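PDB 1KTW: iota-carrageenase, which hydrolyses the beta-1,4 linkages within iota-carrageenan, a sulfated galactan of red algal cell walls, with inversion of anomeric configuration. Local coordinates for residues F135-V140 against I160-T165; Q195-D200 against E218-L223. One frame throughout, in Å; residues are numbered along the deposited sequence.

Contact 1 of 2, residues F135-V140 against I160-T165; sequences FKLGDV and ILVDVT
Lys-136 and Leu-161 pair side by side on neighbouring parallel strands, whose axes run 4.8 Å apart and 3° from parallel. The bond from Leu-161 N to Phe-135 O is nearly straight, and Leu-137 N returns a bond of 2.9 Å to Leu-161 O; a weak one from Asp-163 N to Leu-137 O follows as the chain turns tightly at Val-162. Phe-135, Leu-137, Ile-160 and Val-162 share the other face, where Leu-137 CD1 meets Val-162 CG2 at 4.4 Å and Phe-135 packs on Phe-100 and Phe-113.

The Lys-136 chain is fully extended, with CG anti to the backbone N (chi1 180°). From CB it runs past Leu-161, CG lying 4.3 Å from Leu-161 CD1; CD carries it onward, and CE crosses Asp-163 at 3.9 Å from OD2. NZ stops 4.6 Å from that same Asp-163 OD2, too far for a salt bridge, and makes one instead to O9 of a bound G4S (4-O-sulfo-beta-D-galactopyranose). A water 3.1 Å from Lys-136 NZ links it to Val-164 O. Asp-163 OD1 accepts from Val-164 N on its anti side, 22° out of the carboxylate plane. A leucine in place of Asp-163 would probably leave Val-164 N without its acceptor and take from Lys-136 the carboxylate its CE passes. The apolar face lines the interior of this right-handed parallel beta-helix, while Lys-136 on the outer face meets a bound sulfated sugar, consistent with a role in holding the anionic carrageenan chain.

Contact 2 of 2, residues Q195-D200 against E218-L223; sequences QTYGAD and ETDNLL. With DGS (3,6-anhydro-2-O-sulfo-alpha-D-galactopyranose), chain D.
Glu-218 OE2, in the segment that packs against Tyr-197, accepts from O4 of the bound DGS (3,6-anhydro-2-O-sulfo-alpha-D-galactopyranose) at 2.8 Å and is also hydrogen-bonded to His-254 NE2, while OE1 forms a salt bridge with Arg-216. These partners, on an extended side chain, should fix the rotation of the carboxylate against the sugar.

Tyr-197 reaches across to the turn after Glu-218. Its CG is anti to its own carbonyl carbon (chi1 -60°), which carries the ring across Asp-220 and Asn-221. Asp-220 OD1 comes in at the ring edge, 3.5 Å from Tyr-197 CE1, with carboxylate and ring only 16° from coplanar. A water in the ring plane bridges the pair, 2.8 Å from Tyr-197 OH and donating to Asp-220 OD1. Asn-221 approaches through its CB, 3.7 Å from Tyr-197 CD1, its amide turned 85° to the ring. That amide works in two directions: OD1 caps the following helix by accepting from Leu-223 N at 2.9 Å, and ND2 gives a weak hydrogen bond to Asp-163 OD1.

Thr-219 places its methyl against the backbone, CG2 lying 3.4 Å from Thr-196 O, a buried carbonyl with no polar partner in the model. The Thr-219 hydroxyl is instead hydrogen-bonded to Asn-258.

Within the beta-helix, strand 194-196 runs parallel to 160-167, and Thr-196 bonds through its backbone to Arg-216, at the start of strand 216-218. This strand is at the edge of a parallel sheet next to 250-252, and the chain leaves it through Thr-219 and Asp-220 for helix 222-227, capped by Asn-221.

Overall arrangement
Contacts 1 and 2 are successive along the chain, their centres 9 Å apart, and they join through parallel strands 160-167 and 194-196. Val-162 probably bonds on both sides of its peptide unit, Val-162 O to Tyr-197 N at 2.8 Å and Val-162 N to Gln-195 O at 3.1 Å. Asp-163 of contact 1 packs on contact 2, its CG 3.5 Å from Tyr-197 CD2. Both contacts reach bound sugar residues. At their nearest atoms the side chains of Lys-136 and Asn-221 lie about 3 Å and about 4 Å from a bound G4S. The DGS at Glu-218, distinct from that about 7 Å from the Lys-136 side chain, is also hydrogen-bonded by Arg-216, Arg-276 and Lys-367.

Contact 1 of 2, residues F135-V140 against I160-T165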
loop_
_atom_site.group_PDB
_atom_site.type_symbol
_atom_site.label_atom_id
_atom_site.label_comp_id
_atom_site.label_asym_id
_atom_site.label_seq_id
_atom_site.Cartn_x
_atom_site.Cartn_y
_atom_site.Cartn_z
ATOM N N PHE A 135 -4.571 2.264 10.300
ATOM C CA PHE A 135 -5.975 1.865 10.130
ATOM C C PHE A 135 -6.129 0.539 9.366
ATOM O O PHE A 135 -5.424 0.313 8.374
ATOM C CB PHE A 135 -6.753 2.888 9.287
ATOM C CG PHE A 135 -7.171 4.127 10.021
ATOM C CD1 PHE A 135 -6.379 5.272 9.991
ATOM C CD2 PHE A 135 -8.392 4.168 10.687
ATOM C CE1 PHE A 135 -6.801 6.448 10.608
ATOM C CE2 PHE A 135 -8.826 5.346 11.316
ATOM C CZ PHE A 135 -8.030 6.486 11.272
ATOM N N LYS A 136 -7.048 -0.316 9.820
ATOM C CA LYS A 136 -7.400 -1.541 9.091
ATOM C C LYS A 136 -8.928 -1.459 8.868
ATOM O O LYS A 136 -9.708 -1.430 9.828
ATOM C CB LYS A 136 -7.068 -2.822 9.854
ATOM C CG LYS A 136 -7.472 -4.053 9.037
ATOM C CD LYS A 136 -7.140 -5.376 9.710
ATOM C CE LYS A 136 -7.598 -6.515 8.799
ATOM N NZ LYS A 136 -7.488 -7.865 9.406
ATOM N N LEU A 137 -9.352 -1.430 7.606
ATOM C CA LEU A 137 -10.775 -1.294 7.279
ATOM C C LEU A 137 -11.416 -2.601 6.799
ATOM O O LEU A 137 -10.755 -3.426 6.169
ATOM C CB LEU A 137 -10.956 -0.228 6.189
ATOM C CG LEU A 137 -10.147 1.075 6.301
ATOM C CD1 LEU A 137 -10.471 1.968 5.109
ATOM C CD2 LEU A 137 -10.485 1.798 7.615
ATOM N N GLY A 138 -12.707 -2.756 7.098
ATOM C CA GLY A 138 -13.455 -3.937 6.696
ATOM C C GLY A 138 -14.830 -3.587 6.159
ATOM O O GLY A 138 -14.940 -2.941 5.111
ATOM N N ASP A 139 -15.883 -3.999 6.872
ATOM C CA ASP A 139 -17.265 -3.732 6.445
ATOM C C ASP A 139 -17.719 -2.355 6.938
ATOM O O ASP A 139 -18.409 -2.243 7.963
ATOM C CB ASP A 139 -18.220 -4.829 6.990
ATOM C CG ASP A 139 -19.651 -4.757 6.383
ATOM O OD1 ASP A 139 -20.059 -3.706 5.859
ATOM O OD2 ASP A 139 -20.383 -5.770 6.449
ATOM N N VAL A 140 -17.317 -1.316 6.209
ATOM C CA VAL A 140 -17.678 0.063 6.530
ATOM C C VAL A 140 -18.076 0.802 5.251
ATOM O O VAL A 140 -17.428 0.664 4.211
ATOM C CB VAL A 140 -16.487 0.827 7.255
ATOM C CG1 VAL A 140 -15.184 0.751 6.419
ATOM C CG2 VAL A 140 -16.867 2.294 7.493
ATOM N N ILE A 160 -2.445 2.223 5.852
ATOM C CA ILE A 160 -3.900 2.127 5.754
ATOM C C ILE A 160 -4.260 0.928 4.878
ATOM O O ILE A 160 -3.938 0.896 3.680
ATOM C CB ILE A 160 -4.493 3.439 5.177
ATOM C CG1 ILE A 160 -4.145 4.594 6.136
ATOM C CG2 ILE A 160 -6.031 3.307 5.013
ATOM C CD1 ILE A 160 -4.726 5.941 5.761
ATOM N N LEU A 161 -4.890 -0.074 5.495
ATOM C CA LEU A 161 -5.279 -1.301 4.799
ATOM C C LEU A 161 -6.775 -1.293 4.429
ATOM O O LEU A 161 -7.643 -1.432 5.294
ATOM C CB LEU A 161 -4.975 -2.530 5.682
ATOM C CG LEU A 161 -3.578 -2.606 6.331
ATOM C CD1 LEU A 161 -3.563 -3.703 7.398
ATOM C CD2 LEU A 161 -2.510 -2.856 5.268
ATOM N N VAL A 162 -7.056 -1.151 3.140
ATOM C CA VAL A 162 -8.430 -1.134 2.642
ATOM C C VAL A 162 -8.676 -2.616 2.333
ATOM O O VAL A 162 -8.554 -3.066 1.190
ATOM C CB VAL A 162 -8.506 -0.226 1.387
ATOM C CG1 VAL A 162 -9.964 -0.000 0.978
ATOM C CG2 VAL A 162 -7.814 1.138 1.697
ATOM N N ASP A 163 -9.049 -3.343 3.392
ATOM C CA ASP A 163 -9.184 -4.814 3.421
ATOM C C ASP A 163 -10.583 -5.475 3.438
ATOM O O ASP A 163 -11.613 -4.796 3.444
ATOM C CB ASP A 163 -8.414 -5.284 4.663
ATOM C CG ASP A 163 -7.476 -6.473 4.404
ATOM O OD1 ASP A 163 -7.781 -7.340 3.552
ATOM O OD2 ASP A 163 -6.441 -6.539 5.097
ATOM N N VAL A 164 -10.588 -6.815 3.461
ATOM C CA VAL A 164 -11.822 -7.623 3.517
ATOM C C VAL A 164 -11.967 -8.325 4.874
ATOM O O VAL A 164 -11.008 -8.418 5.637
ATOM C CB VAL A 164 -11.880 -8.736 2.400
ATOM C CG1 VAL A 164 -11.756 -8.115 1.013
ATOM C CG2 VAL A 164 -10.792 -9.786 2.626
ATOM N N THR A 165 -13.169 -8.815 5.179
ATOM C CA THR A 165 -13.406 -9.520 6.445
ATOM C C THR A 165 -14.542 -10.550 6.258
ATOM O O THR A 165 -15.517 -10.291 5.544
ATOM C CB THR A 165 -13.767 -8.516 7.586
ATOM O OG1 THR A 165 -13.648 -9.164 8.864
ATOM C CG2 THR A 165 -15.192 -7.998 7.416
HETATM O O HOH W 1 -8.914 -9.681 7.281
HETATM O O HOH W 2 -10.651 -6.127 7.462
#

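Contact 2 of 2, residues Q195-D200 against E218-L223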
loop_
_atom_site.group_PDB
_atom_site.type_symbol
_atom_site.label_atom_id
_atom_site.label_comp_id
_atom_site.label_asym_id
_atom_site.label_seq_id
_atom_site.Cartn_x
_atom_site.Cartn_y
_atom_site.Cartn_z
ATOM N N GLN A 195 -2.531 0.350 0.944
ATOM C CA GLN A 195 -2.535 -0.924 0.208
ATOM C C GLN A 195 -4.026 -1.322 0.079
ATOM O O GLN A 195 -4.740 -1.424 1.091
ATOM C CB GLN A 195 -1.727 -2.078 0.850
ATOM C CG GLN A 195 -1.783 -3.316 -0.093
ATOM C CD GLN A 195 -0.638 -4.330 0.042
ATOM O OE1 GLN A 195 -0.627 -5.363 -0.648
ATOM N NE2 GLN A 195 0.316 -4.042 0.903
ATOM N N THR A 196 -4.501 -1.526 -1.158
ATOM C CA THR A 196 -5.923 -1.865 -1.391
ATOM C C THR A 196 -6.209 -3.333 -1.730
ATOM O O THR A 196 -5.586 -3.883 -2.635
ATOM C CB THR A 196 -6.507 -1.022 -2.550
ATOM O OG1 THR A 196 -5.872 -1.405 -3.786
ATOM C CG2 THR A 196 -6.278 0.473 -2.301
ATOM N N TYR A 197 -7.175 -3.939 -1.032
ATOM C CA TYR A 197 -7.559 -5.344 -1.252
ATOM C C TYR A 197 -8.990 -5.476 -1.795
ATOM O O TYR A 197 -9.206 -6.088 -2.844
ATOM C CB TYR A 197 -7.418 -6.131 0.055
ATOM C CG TYR A 197 -6.009 -6.131 0.609
ATOM C CD1 TYR A 197 -5.016 -6.956 0.070
ATOM C CD2 TYR A 197 -5.666 -5.296 1.675
ATOM C CE1 TYR A 197 -3.706 -6.953 0.589
ATOM C CE2 TYR A 197 -4.375 -5.281 2.198
ATOM C CZ TYR A 197 -3.401 -6.111 1.653
ATOM O OH TYR A 197 -2.127 -6.085 2.177
ATOM N N GLY A 198 -9.958 -4.908 -1.078
ATOM C CA GLY A 198 -11.355 -4.926 -1.507
ATOM C C GLY A 198 -11.919 -3.515 -1.373
ATOM O O GLY A 198 -11.801 -2.902 -0.305
ATOM N N ALA A 199 -12.525 -2.983 -2.432
ATOM C CA ALA A 199 -13.048 -1.621 -2.375
ATOM C C ALA A 199 -13.931 -1.257 -3.560
ATOM O O ALA A 199 -13.663 -1.667 -4.691
ATOM C CB ALA A 199 -11.874 -0.617 -2.307
ATOM N N ASP A 200 -14.968 -0.469 -3.282
ATOM C CA ASP A 200 -15.891 0.017 -4.302
ATOM C C ASP A 200 -16.156 1.526 -4.106
ATOM O O ASP A 200 -16.506 1.951 -3.018
ATOM C CB ASP A 200 -17.231 -0.736 -4.213
ATOM C CG ASP A 200 -17.200 -2.079 -4.915
ATOM O OD1 ASP A 200 -17.300 -2.114 -6.168
ATOM O OD2 ASP A 200 -17.063 -3.105 -4.221
ATOM N N GLU A 218 -2.229 -3.466 -5.001
ATOM C CA GLU A 218 -1.731 -4.830 -5.131
ATOM C C GLU A 218 -2.692 -5.723 -4.346
ATOM O O GLU A 218 -2.586 -5.871 -3.123
ATOM C CB GLU A 218 -0.287 -4.901 -4.570
ATOM C CG GLU A 218 0.433 -6.223 -4.826
ATOM C CD GLU A 218 1.905 -6.195 -4.394
ATOM O OE1 GLU A 218 2.281 -5.329 -3.574
ATOM O OE2 GLU A 218 2.684 -7.047 -4.865
ATOM N N THR A 219 -3.626 -6.326 -5.078
ATOM C CA THR A 219 -4.708 -7.140 -4.512
ATOM C C THR A 219 -4.393 -8.620 -4.294
ATOM O O THR A 219 -4.859 -9.477 -5.058
ATOM C CB THR A 219 -5.947 -6.994 -5.432
ATOM O OG1 THR A 219 -5.595 -7.402 -6.764
ATOM C CG2 THR A 219 -6.375 -5.537 -5.513
ATOM N N ASP A 220 -3.664 -8.932 -3.217
ATOM C CA ASP A 220 -3.237 -10.312 -2.979
ATOM C C ASP A 220 -3.581 -11.021 -1.661
ATOM O O ASP A 220 -2.935 -12.016 -1.308
ATOM C CB ASP A 220 -1.722 -10.401 -3.201
ATOM C CG ASP A 220 -0.923 -9.593 -2.178
ATOM O OD1 ASP A 220 -1.539 -8.934 -1.313
ATOM O OD2 ASP A 220 0.325 -9.622 -2.226
ATOM N N ASN A 221 -4.578 -10.530 -0.937
ATOM C CA ASN A 221 -4.996 -11.151 0.323
ATOM C C ASN A 221 -5.446 -12.595 0.047
ATOM O O ASN A 221 -6.281 -12.832 -0.822
ATOM C CB ASN A 221 -6.167 -10.363 0.923
ATOM C CG ASN A 221 -6.519 -10.809 2.318
ATOM O OD1 ASN A 221 -6.609 -12.009 2.597
ATOM N ND2 ASN A 221 -6.735 -9.842 3.212
ATOM N N LEU A 222 -4.912 -13.551 0.804
ATOM C CA LEU A 222 -5.265 -14.961 0.622
ATOM C C LEU A 222 -6.755 -15.308 0.797
ATOM O O LEU A 222 -7.264 -16.219 0.135
ATOM C CB LEU A 222 -4.411 -15.829 1.553
ATOM C CG LEU A 222 -2.908 -15.805 1.239
ATOM C CD1 LEU A 222 -2.127 -16.594 2.297
ATOM C CD2 LEU A 222 -2.670 -16.385 -0.157
ATOM N N LEU A 223 -7.453 -14.605 1.686
ATOM C CA LEU A 223 -8.884 -14.862 1.881
ATOM C C LEU A 223 -9.617 -14.692 0.549
ATOM O O LEU A 223 -10.543 -15.448 0.238
ATOM C CB LEU A 223 -9.487 -13.882 2.898
ATOM C CG LEU A 223 -9.446 -14.196 4.393
ATOM C CD1 LEU A 223 -9.990 -13.012 5.183
ATOM C CD2 LEU A 223 -10.279 -15.441 4.678
HETATM C C1 DGS D . 8.066 -8.750 -4.941
HETATM C C2 DGS D . 7.522 -7.315 -4.898
HETATM C C3 DGS D . 6.019 -7.347 -4.570
HETATM C C4 DGS D . 5.797 -8.023 -3.238
HETATM C C5 DGS D . 6.113 -9.449 -3.629
HETATM C C6 DGS D . 5.374 -9.534 -4.980
HETATM O O2 DGS D . 8.373 -6.512 -4.041
HETATM O O3 DGS D . 5.404 -8.206 -5.557
HETATM O O4 DGS D . 4.425 -7.897 -2.879
HETATM O O5 DGS D . 7.552 -9.545 -3.849
HETATM O O7 DGS D . 9.101 -4.353 -2.992
HETATM O O8 DGS D . 6.706 -4.661 -3.584
HETATM O O9 DGS D . 8.267 -4.356 -5.261
HETATM S S DGS D . 8.120 -4.942 -3.911
HETATM O O HOH W 3 -0.517 -8.200 1.234
#